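Side-chain contact in glyoxalase III (glutathione-independent) (Candida albicans, PDB 4LRU), which converts methylglyoxal to D-lactate in a single step that needs no glutathione, detoxifying methylglyoxal produced by the cell's own metabolism: residues G170-L174 against G175-I179. Sequence-based numbering, arbitrary orientation.
Sequences GEDIL and GVTDI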
ATOM      1  N   GLY A 170       5.826  16.301   2.917  1.00 20.26           N
ATOM      2  CA  GLY A 170       5.757  15.763   1.561  1.00 21.10           C
ATOM      3  C   GLY A 170       4.513  16.248   0.831  1.00 21.83           C
ATOM      4  O   GLY A 170       4.557  16.549  -0.367  1.00 22.17           O
ATOM      5  N   GLU A 171       3.407  16.366   1.562  1.00 20.63           N
ATOM      6  CA  GLU A 171       2.167  16.861   0.944  1.00 21.35           C
ATOM      7  C   GLU A 171       2.299  18.306   0.490  1.00 23.25           C
ATOM      8  O   GLU A 171       1.747  18.690  -0.548  1.00 23.30           O
ATOM      9  CB  GLU A 171       0.959  16.721   1.889  1.00 21.63           C
ATOM     10  CG  GLU A 171       0.803  15.377   2.590  1.00 20.39           C
ATOM     11  CD  GLU A 171       0.491  14.211   1.661  1.00 19.52           C
ATOM     12  OE1 GLU A 171       0.666  14.336   0.428  1.00 21.99           O
ATOM     13  OE2 GLU A 171       0.111  13.143   2.200  1.00 21.66           O
ATOM     14  N   ASP A 172       3.040  19.118   1.257  1.00 22.48           N
ATOM     15  CA  ASP A 172       3.307  20.497   0.881  1.00 25.46           C
ATOM     16  C   ASP A 172       4.127  20.505  -0.404  1.00 25.22           C
ATOM     17  O   ASP A 172       3.851  21.252  -1.333  1.00 25.53           O
ATOM     18  CB  ASP A 172       4.115  21.226   1.963  1.00 26.13           C
ATOM     19  CG  ASP A 172       3.286  21.626   3.184  1.00 28.53           C
ATOM     20  OD1 ASP A 172       2.053  21.432   3.208  1.00 28.82           O
ATOM     21  OD2 ASP A 172       3.893  22.167   4.137  1.00 29.91           O
ATOM     22  N   ILE A 173       5.173  19.687  -0.421  1.00 24.31           N
ATOM     23  CA  ILE A 173       6.118  19.710  -1.518  1.00 24.37           C
ATOM     24  C   ILE A 173       5.403  19.303  -2.816  1.00 23.01           C
ATOM     25  O   ILE A 173       5.663  19.888  -3.875  1.00 27.40           O
ATOM     26  CB  ILE A 173       7.306  18.774  -1.233  1.00 24.01           C
ATOM     27  CG1 ILE A 173       8.120  19.312  -0.044  1.00 24.76           C
ATOM     28  CG2 ILE A 173       8.202  18.680  -2.464  1.00 24.78           C
ATOM     29  CD1 ILE A 173       9.053  18.285   0.553  1.00 25.88           C
ATOM     30  N   LEU A 174       4.422  18.422  -2.699  1.00 24.51           N
ATOM     31  CA  LEU A 174       3.663  17.981  -3.870  1.00 26.01           C
ATOM     32  C   LEU A 174       2.480  18.890  -4.186  1.00 29.23           C
ATOM     33  O   LEU A 174       1.787  18.705  -5.196  1.00 29.31           O
ATOM     34  CB  LEU A 174       3.185  16.545  -3.679  1.00 25.56           C
ATOM     35  CG  LEU A 174       4.304  15.503  -3.623  1.00 27.10           C
ATOM     36  CD1 LEU A 174       3.713  14.118  -3.401  1.00 29.60           C
ATOM     37  CD2 LEU A 174       5.160  15.541  -4.887  1.00 29.86           C
ATOM     38  N   GLY A 175       2.251  19.871  -3.324  1.00 27.70           N
ATOM     39  CA  GLY A 175       1.219  20.867  -3.535  1.00 28.79           C
ATOM     40  C   GLY A 175      -0.196  20.342  -3.351  1.00 30.44           C
ATOM     41  O   GLY A 175      -1.134  20.866  -3.960  1.00 31.70           O
ATOM     42  N   VAL A 176      -0.364  19.336  -2.493  1.00 27.58           N
ATOM     43  CA  VAL A 176      -1.695  18.756  -2.275  1.00 29.38           C
ATOM     44  C   VAL A 176      -2.262  18.910  -0.859  1.00 29.46           C
ATOM     45  O   VAL A 176      -3.338  18.395  -0.545  1.00 28.61           O
ATOM     46  CB  VAL A 176      -1.707  17.272  -2.665  1.00 27.10           C
ATOM     47  CG1 VAL A 176      -1.246  17.123  -4.107  1.00 27.99           C
ATOM     48  CG2 VAL A 176      -0.831  16.467  -1.721  1.00 27.20           C
ATOM     49  N   THR A 177      -1.566  19.633   0.008  1.00 27.24           N
ATOM     50  CA  THR A 177      -2.058  19.818   1.359  1.00 27.73           C
ATOM     51  C   THR A 177      -3.465  20.443   1.416  1.00 27.28           C
ATOM     52  O   THR A 177      -4.325  19.960   2.145  1.00 30.27           O
ATOM     53  CB  THR A 177      -1.098  20.700   2.171  1.00 28.48           C
ATOM     54  OG1 THR A 177       0.212  20.106   2.142  1.00 28.16           O
ATOM     55  CG2 THR A 177      -1.573  20.821   3.603  1.00 30.50           C
ATOM     56  N   ASP A 178      -3.701  21.503   0.656  1.00 31.22           N
ATOM     57  CA  ASP A 178      -4.993  22.198   0.730  1.00 34.39           C
ATOM     58  C   ASP A 178      -6.099  21.327   0.143  1.00 32.85           C
ATOM     59  O   ASP A 178      -7.212  21.269   0.679  1.00 31.77           O
ATOM     60  CB  ASP A 178      -4.943  23.522  -0.029  1.00 37.79           C
ATOM     61  CG  ASP A 178      -3.961  24.497   0.567  1.00 45.48           C
ATOM     62  OD1 ASP A 178      -3.659  24.373   1.779  1.00 49.26           O
ATOM     63  OD2 ASP A 178      -3.508  25.395  -0.176  1.00 49.74           O
ATOM     64  N   ILE A 179      -5.778  20.657  -0.957  1.00 31.07           N
ATOM     65  CA  ILE A 179      -6.676  19.673  -1.561  1.00 33.07           C
ATOM     66  C   ILE A 179      -7.113  18.641  -0.529  1.00 30.72           C
ATOM     67  O   ILE A 179      -8.299  18.341  -0.397  1.00 31.32           O
ATOM     68  CB  ILE A 179      -6.012  18.982  -2.768  1.00 33.36           C
ATOM     69  CG1 ILE A 179      -5.919  19.966  -3.941  1.00 38.49           C
ATOM     70  CG2 ILE A 179      -6.790  17.739  -3.176  1.00 34.79           C
ATOM     71  CD1 ILE A 179      -4.898  19.588  -4.990  1.00 41.05           C
TER
HETATM   72  O   HOH W   1      -0.760  19.735  -6.805  1.00 34.74           O
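Asp172 and Thr177 meet across a local helix-to-helix turn, where the chain leaves the helix at 168-173 through a Schellman motif and starts the helix at 177-182. OG1 of Thr177 donates to OD1 of Asp172 at 2.5 Å, and OD1 accepts with its anti lone pair, on the side away from OD2. With OG1 beside its own backbone N (chi1 -56°), Thr177 turns the hydroxyl back toward the preceding helix, and CB of Glu171 also lies beside this oxygen, at 3.5 Å. The backbone completes the turn. Gly175, at positive phi, ends the first helix and lets the chain turn away from its axis; its N bonds to O of Asp172 at 2.9 Å, from well above the carbonyl plane. The carbonyl of Glu171 is met almost end-on by N of Val176, also at 2.9 Å and with an N-H...O angle of 160°, whereas the bond from Thr177 N to the same oxygen is weak. On the buried side, CG2 of Val176 packs against the carboxylate of Glu171, 3.4 Å from OE1. OE2 is hydrogen-bonded to His140 NE2 and OE1 to His109 NE2. The turn thus sets a methyl group beside the carboxylate that bonds His140; Glu171, His140 and Cys139 are the probable active-site residues. Asp172 and Gly175 lie at the surface, where a water donates to O of Leu174 and, more weakly, to O of Gly175. The two joined helices, between strand 162-163 and helix 188-195 in the chain, pack through Val176 against the loops of Phe18 and His109.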